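Long-range contacts in PKD domain (Vibrio anguillarum, PDB 6AEM), which binds calcium specifically as a polycystic-kidney-disease domain of the protease Epp, though its wider role in the enzyme is not established: residues A[11-16]-A[24-29]; A[61-66]-A[77-82]. All coordinates share one frame; numbering follows the deposited sequence. Where two conformers were deposited one is given.

Interaction 1: residues A[11-16]-A[24-29]; sequences NFELKT and FNYSHD. With ZN (zinc ion), chain D; CA (calcium ion), chain C.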
loop_
_atom_site.group_PDB
_atom_site.type_symbol
_atom_site.label_atom_id
_atom_site.label_comp_id
_atom_site.label_asym_id
_atom_site.label_seq_id
_atom_site.Cartn_x
_atom_site.Cartn_y
_atom_site.Cartn_z
ATOM N N ASN A 11 2.258 2.768 6.274
ATOM C CA ASN A 11 2.437 1.389 6.696
ATOM C C ASN A 11 1.196 0.585 6.371
ATOM O O ASN A 11 0.100 1.124 6.261
ATOM C CB ASN A 11 2.724 1.287 8.184
ATOM C CG ASN A 11 3.174 -0.088 8.572
ATOM O OD1 ASN A 11 3.698 -0.852 7.749
ATOM N ND2 ASN A 11 2.978 -0.424 9.829
ATOM N N PHE A 12 1.396 -0.726 6.230
ATOM C CA PHE A 12 0.325 -1.627 5.842
ATOM C C PHE A 12 0.747 -3.053 6.147
ATOM O O PHE A 12 1.918 -3.336 6.400
ATOM C CB PHE A 12 -0.063 -1.428 4.360
ATOM C CG PHE A 12 1.040 -1.786 3.380
ATOM C CD1 PHE A 12 1.121 -3.068 2.850
ATOM C CD2 PHE A 12 1.969 -0.839 2.971
ATOM C CE1 PHE A 12 2.142 -3.408 1.954
ATOM C CE2 PHE A 12 2.958 -1.163 2.075
ATOM C CZ PHE A 12 3.041 -2.448 1.569
ATOM N N GLU A 13 -0.231 -3.941 6.071
ATOM C CA GLU A 13 -0.034 -5.372 6.118
ATOM C C GLU A 13 -0.893 -5.969 5.028
ATOM O O GLU A 13 -1.994 -5.482 4.764
ATOM C CB GLU A 13 -0.492 -5.885 7.465
ATOM C CG GLU A 13 -0.447 -7.388 7.657
ATOM C CD GLU A 13 -0.830 -7.815 9.081
ATOM O OE1 GLU A 13 -0.801 -6.974 9.993
ATOM O OE2 GLU A 13 -1.158 -9.024 9.344
ATOM N N LEU A 14 -0.409 -7.050 4.426
ATOM C CA LEU A 14 -1.144 -7.742 3.377
ATOM C C LEU A 14 -1.721 -9.055 3.877
ATOM O O LEU A 14 -1.090 -9.773 4.654
ATOM C CB LEU A 14 -0.243 -8.022 2.174
ATOM C CG LEU A 14 0.392 -6.758 1.598
ATOM C CD1 LEU A 14 1.348 -7.128 0.478
ATOM C CD2 LEU A 14 -0.679 -5.822 1.101
ATOM N N LYS A 15 -2.906 -9.358 3.383
ATOM C CA LYS A 15 -3.574 -10.625 3.618
ATOM C C LYS A 15 -3.646 -11.348 2.283
ATOM O O LYS A 15 -4.271 -10.847 1.336
ATOM C CB LYS A 15 -4.969 -10.365 4.191
ATOM C CG LYS A 15 -5.892 -11.572 4.296
ATOM C CD LYS A 15 -7.114 -11.145 5.083
ATOM C CE LYS A 15 -8.244 -12.146 5.134
ATOM N NZ LYS A 15 -9.371 -11.489 5.868
ATOM N N THR A 16 -2.974 -12.493 2.182
ATOM C CA THR A 16 -2.974 -13.242 0.936
ATOM C C THR A 16 -3.885 -14.463 1.044
ATOM O O THR A 16 -4.021 -15.080 2.106
ATOM C CB THR A 16 -1.566 -13.667 0.503
ATOM O OG1 THR A 16 -1.015 -14.600 1.438
ATOM C CG2 THR A 16 -0.650 -12.460 0.390
ATOM N N PHE A 24 -4.441 -4.125 4.663
ATOM C CA PHE A 24 -4.834 -3.446 5.887
ATOM C C PHE A 24 -3.922 -2.237 5.951
ATOM O O PHE A 24 -2.709 -2.391 6.003
ATOM C CB PHE A 24 -4.632 -4.321 7.138
ATOM C CG PHE A 24 -5.267 -5.686 7.068
ATOM C CD1 PHE A 24 -6.577 -5.829 6.706
ATOM C CD2 PHE A 24 -4.534 -6.831 7.401
ATOM C CE1 PHE A 24 -7.155 -7.083 6.652
ATOM C CE2 PHE A 24 -5.122 -8.088 7.350
ATOM C CZ PHE A 24 -6.412 -8.193 6.967
ATOM N N ASN A 25 -4.507 -1.060 5.995
ATOM C CA ASN A 25 -3.739 0.173 5.887
ATOM C C ASN A 25 -3.569 0.772 7.282
ATOM O O ASN A 25 -4.552 1.089 7.951
ATOM C CB ASN A 25 -4.435 1.166 4.959
ATOM C CG ASN A 25 -3.497 2.287 4.514
ATOM O OD1 ASN A 25 -2.548 2.648 5.221
ATOM N ND2 ASN A 25 -3.732 2.820 3.330
ATOM N N TYR A 26 -2.331 0.879 7.732
ATOM C CA TYR A 26 -2.027 1.434 9.044
ATOM C C TYR A 26 -1.447 2.836 8.956
ATOM O O TYR A 26 -0.831 3.315 9.918
ATOM C CB TYR A 26 -1.046 0.516 9.777
ATOM C CG TYR A 26 -1.470 -0.940 9.855
ATOM C CD1 TYR A 26 -2.819 -1.305 9.951
ATOM C CD2 TYR A 26 -0.532 -1.946 9.852
ATOM C CE1 TYR A 26 -3.211 -2.639 10.047
ATOM C CE2 TYR A 26 -0.912 -3.284 9.944
ATOM C CZ TYR A 26 -2.249 -3.611 10.029
ATOM O OH TYR A 26 -2.647 -4.936 10.128
ATOM N N SER A 27 -1.554 3.472 7.791
ATOM C CA SER A 27 -0.962 4.788 7.564
ATOM C C SER A 27 -1.738 5.863 8.310
ATOM O O SER A 27 -2.965 5.792 8.460
ATOM C CB SER A 27 -0.920 5.103 6.069
ATOM O OG SER A 27 -0.222 4.108 5.313
ATOM N N HIS A 28 -1.024 6.881 8.750
ATOM C CA HIS A 28 -1.634 7.956 9.526
ATOM C C HIS A 28 -0.665 9.119 9.565
ATOM O O HIS A 28 0.519 8.969 9.279
ATOM C CB HIS A 28 -1.987 7.484 10.964
ATOM C CG HIS A 28 -0.800 7.034 11.746
ATOM N ND1 HIS A 28 -0.164 5.832 11.523
ATOM C CD2 HIS A 28 -0.101 7.650 12.727
ATOM C CE1 HIS A 28 0.869 5.732 12.337
ATOM N NE2 HIS A 28 0.927 6.817 13.084
ATOM N N ASP A 29 -1.188 10.277 9.951
ATOM C CA ASP A 29 -0.381 11.480 10.153
ATOM C C ASP A 29 -0.496 11.877 11.624
ATOM O O ASP A 29 -1.601 12.114 12.120
ATOM C CB ASP A 29 -0.872 12.595 9.225
ATOM C CG ASP A 29 0.087 13.771 9.129
ATOM O OD1 ASP A 29 1.301 13.549 9.201
ATOM O OD2 ASP A 29 -0.375 14.911 8.931
HETATM ZN ZN ZN D . 1.972 7.051 14.850
HETATM CA CA CA C . 1.835 15.959 8.959
HETATM O O HOH W 1 0.256 17.728 8.690
#
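Glu13 and Phe24 form an antiparallel hydrogen-bonded pair where the hairpin of strands 12-17 and 20-25 comes together. Phe24 N gives a nearly straight bond to Glu13 O (2.8 Å), and Glu13 N returns one to Phe24 O. Beyond the next pair, Phe12 with Asn25, the second strand ends in an Asx turn: Asn25 OD1 accepts from Ser27 N at 2.9 Å. This turn is the close-knit part of the contact. Tyr26 N reaches Asn11 O from above the carbonyl plane, and Asn11 N bonds to Ser27 OG at 3.0 Å.

The solvent side is looser and carries Glu13, Lys15, Phe24 and Tyr26. Glu13 CG is anti to the backbone N (chi1 176°), and the extended chain beyond it carries the carboxylate to Tyr26. Tyr26 OH donates to Glu13 OE1 (2.8 Å), meeting it from above the carboxylate plane. Glu13 CB lies 3.6 Å from Tyr26 CE2. Lys15 brings CB and CD to Phe24 CZ, with CD at 3.6 Å.

Segment 24-29 then runs on into two metal sites. His28 NE2 binds zinc with Glu30. Asp29 binds calcium through both carboxylate oxygens, beside Asn5, Gln6, Asp31 and Asp70. The hairpin belongs to one sheet of the immunoglobulin-like beta-sandwich of PKD domains. On its inner side, Phe12 meets Trp39 edge-to-face and touches Leu66, packing against strands 34-40 and 60-70 of the other sheet.

Interaction 2: residues A[61-66]-A[77-82]; sequences QYTVSL and TTTRTT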
loop_
_atom_site.group_PDB
_atom_site.type_symbol
_atom_site.label_atom_id
_atom_site.label_comp_id
_atom_site.label_asym_id
_atom_site.label_seq_id
_atom_site.Cartn_x
_atom_site.Cartn_y
_atom_site.Cartn_z
ATOM N N GLN A 61 6.856 -13.529 -6.445
ATOM C CA GLN A 61 7.223 -12.529 -5.448
ATOM C C GLN A 61 7.072 -11.162 -6.083
ATOM O O GLN A 61 7.626 -10.920 -7.169
ATOM C CB GLN A 61 8.685 -12.618 -4.969
ATOM C CG GLN A 61 9.131 -11.201 -4.259
ATOM C CD GLN A 61 10.579 -11.052 -3.731
ATOM O OE1 GLN A 61 11.371 -10.167 -4.234
ATOM N NE2 GLN A 61 10.903 -11.803 -2.682
ATOM N N TYR A 62 6.418 -10.253 -5.371
ATOM C CA TYR A 62 6.160 -8.916 -5.871
ATOM C C TYR A 62 6.490 -7.923 -4.762
ATOM O O TYR A 62 6.369 -8.240 -3.555
ATOM C CB TYR A 62 4.663 -8.748 -6.196
ATOM C CG TYR A 62 4.155 -9.662 -7.276
ATOM C CD1 TYR A 62 4.285 -9.333 -8.631
ATOM C CD2 TYR A 62 3.526 -10.854 -6.963
ATOM C CE1 TYR A 62 3.823 -10.186 -9.647
ATOM C CE2 TYR A 62 3.062 -11.692 -7.977
ATOM C CZ TYR A 62 3.208 -11.349 -9.308
ATOM O OH TYR A 62 2.709 -12.172 -10.296
ATOM N N THR A 63 6.915 -6.723 -5.171
ATOM C CA THR A 63 7.083 -5.607 -4.249
ATOM C C THR A 63 5.825 -4.739 -4.352
ATOM O O THR A 63 5.472 -4.270 -5.440
ATOM C CB THR A 63 8.345 -4.816 -4.597
ATOM O OG1 THR A 63 9.504 -5.635 -4.402
ATOM C CG2 THR A 63 8.469 -3.560 -3.725
ATOM N N VAL A 64 5.152 -4.543 -3.206
ATOM C CA VAL A 64 3.977 -3.681 -3.095
ATOM C C VAL A 64 4.414 -2.393 -2.423
ATOM O O VAL A 64 5.063 -2.430 -1.371
ATOM C CB VAL A 64 2.875 -4.385 -2.290
ATOM C CG1 VAL A 64 1.696 -3.468 -2.039
ATOM C CG2 VAL A 64 2.423 -5.667 -3.000
ATOM N N SER A 65 4.054 -1.266 -3.029
ATOM C CA SER A 65 4.444 0.049 -2.551
ATOM C C SER A 65 3.226 0.901 -2.232
ATOM O O SER A 65 2.233 0.879 -2.971
ATOM C CB SER A 65 5.210 0.777 -3.655
ATOM O OG SER A 65 6.356 0.066 -4.056
ATOM N N LEU A 66 3.326 1.663 -1.133
ATOM C CA LEU A 66 2.284 2.614 -0.771
ATOM C C LEU A 66 2.931 3.952 -0.469
ATOM O O LEU A 66 3.800 4.041 0.414
ATOM C CB LEU A 66 1.506 2.166 0.468
ATOM C CG LEU A 66 0.522 3.193 1.049
ATOM C CD1 LEU A 66 -0.565 3.546 0.052
ATOM C CD2 LEU A 66 -0.044 2.657 2.362
ATOM N N THR A 77 6.840 6.887 1.658
ATOM C CA THR A 77 6.606 5.649 0.922
ATOM C C THR A 77 7.135 4.488 1.745
ATOM O O THR A 77 8.274 4.516 2.204
ATOM C CB THR A 77 7.308 5.650 -0.457
ATOM O OG1 THR A 77 6.848 6.756 -1.224
ATOM C CG2 THR A 77 7.097 4.334 -1.230
ATOM N N THR A 78 6.336 3.437 1.841
ATOM C CA THR A 78 6.746 2.170 2.450
ATOM C C THR A 78 6.460 1.054 1.468
ATOM O O THR A 78 5.415 1.054 0.828
ATOM C CB THR A 78 6.094 1.939 3.808
ATOM O OG1 THR A 78 6.566 2.947 4.704
ATOM C CG2 THR A 78 6.425 0.550 4.349
ATOM N N THR A 79 7.403 0.123 1.337
ATOM C CA THR A 79 7.210 -1.015 0.437
ATOM C C THR A 79 7.438 -2.315 1.195
ATOM O O THR A 79 8.187 -2.359 2.157
ATOM C CB THR A 79 8.101 -0.985 -0.825
ATOM O OG1 THR A 79 9.436 -1.400 -0.505
ATOM C CG2 THR A 79 8.145 0.408 -1.460
ATOM N N ARG A 80 6.831 -3.405 0.717
ATOM C CA ARG A 80 7.020 -4.732 1.303
ATOM C C ARG A 80 6.984 -5.762 0.180
ATOM O O ARG A 80 6.117 -5.695 -0.690
ATOM C CB ARG A 80 5.932 -5.110 2.306
ATOM C CG ARG A 80 5.746 -4.166 3.463
ATOM C CD ARG A 80 4.621 -4.743 4.369
ATOM N NE ARG A 80 4.561 -4.019 5.631
ATOM C CZ ARG A 80 5.443 -4.143 6.603
ATOM N NH1 ARG A 80 6.406 -5.049 6.536
ATOM N NH2 ARG A 80 5.294 -3.386 7.684
ATOM N N THR A 81 7.901 -6.744 0.233
ATOM C CA THR A 81 7.752 -7.896 -0.656
ATOM C C THR A 81 6.652 -8.832 -0.131
ATOM O O THR A 81 6.386 -8.922 1.081
ATOM C CB THR A 81 9.075 -8.660 -0.841
ATOM O OG1 THR A 81 9.599 -9.059 0.439
ATOM C CG2 THR A 81 10.087 -7.801 -1.605
ATOM N N THR A 82 6.001 -9.528 -1.061
ATOM C CA THR A 82 5.018 -10.550 -0.753
ATOM C C THR A 82 5.207 -11.686 -1.743
ATOM O O THR A 82 5.748 -11.515 -2.835
ATOM C CB THR A 82 3.588 -9.967 -0.808
ATOM O OG1 THR A 82 2.668 -10.905 -0.242
ATOM C CG2 THR A 82 3.170 -9.605 -2.220
#
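Strands 61-66 and 77-82 run antiparallel, with their axes 4.6 Å apart at closest approach and 160° between their directions. The register is regular and has no bulge. Tyr62 with Thr82, Val64 with Arg80 and Leu66 with Thr78 are hydrogen-bonded pairs, each closed by two backbone bonds. Val64 N to Arg80 O is the straightest of the six, with 173° at the hydrogen. Thr63 with Thr81 and Ser65 with Thr79 are the non-hydrogen-bonded pairs between them. Thr79 CA also makes a CA-H...O contact with Val64 O at 3.1 Å.

The side chains alternate between two faces. Thr63, Ser65, Thr79 and Thr81 share one, where small groups meet. Ser65 CB lies 3.7 Å from Thr79 CG2. That methyl is anti to its own carbonyl carbon, while Thr79 OG1 stands between backbone N and carbonyl carbon (chi1 78°). Thr63 reaches two partners: its CG2 touches Thr79 CB at 3.9 Å, and its OG1 meets Thr81 CG2 at 3.6 Å.

The other face carries Tyr62, Val64, Leu66, Thr78, Arg80 and Thr82. Here Val64 CG2 and Thr82 CG2 touch at 4.1 Å. Tyr62 stacks on Tyr56 and its OH bonds to Arg58 O, while Thr78 OG1 bonds to Ala10 O. This hairpin forms one edge of the second sheet of the beta-sandwich: strand 75-84 is outermost, and strand 60-70 lies between it and strand 34-40. Val64 and Thr82 pack on Leu14 of strand 12-17 in the facing sheet.

From the N terminus, interaction 1 comes first and closes the short hairpin between strands 12-17 and 20-25. Strands 34-40, 46-47 and 53-55 follow before interaction 2 closes a second hairpin, strands 60-70 and 75-84. The two loops are in series and neither encloses the other. Each hairpin belongs to a different sheet, and the contacts meet where the sheets face each other. Arg80 joins them: its NE reaches Phe12 O at 2.8 Å and its NH2 reaches Asn11 OD1 at 3.0 Å, both probable hydrogen bonds. Ser27 OG against Leu66 CD2 adds packing. Together they tie the two sheets of the PKD domain.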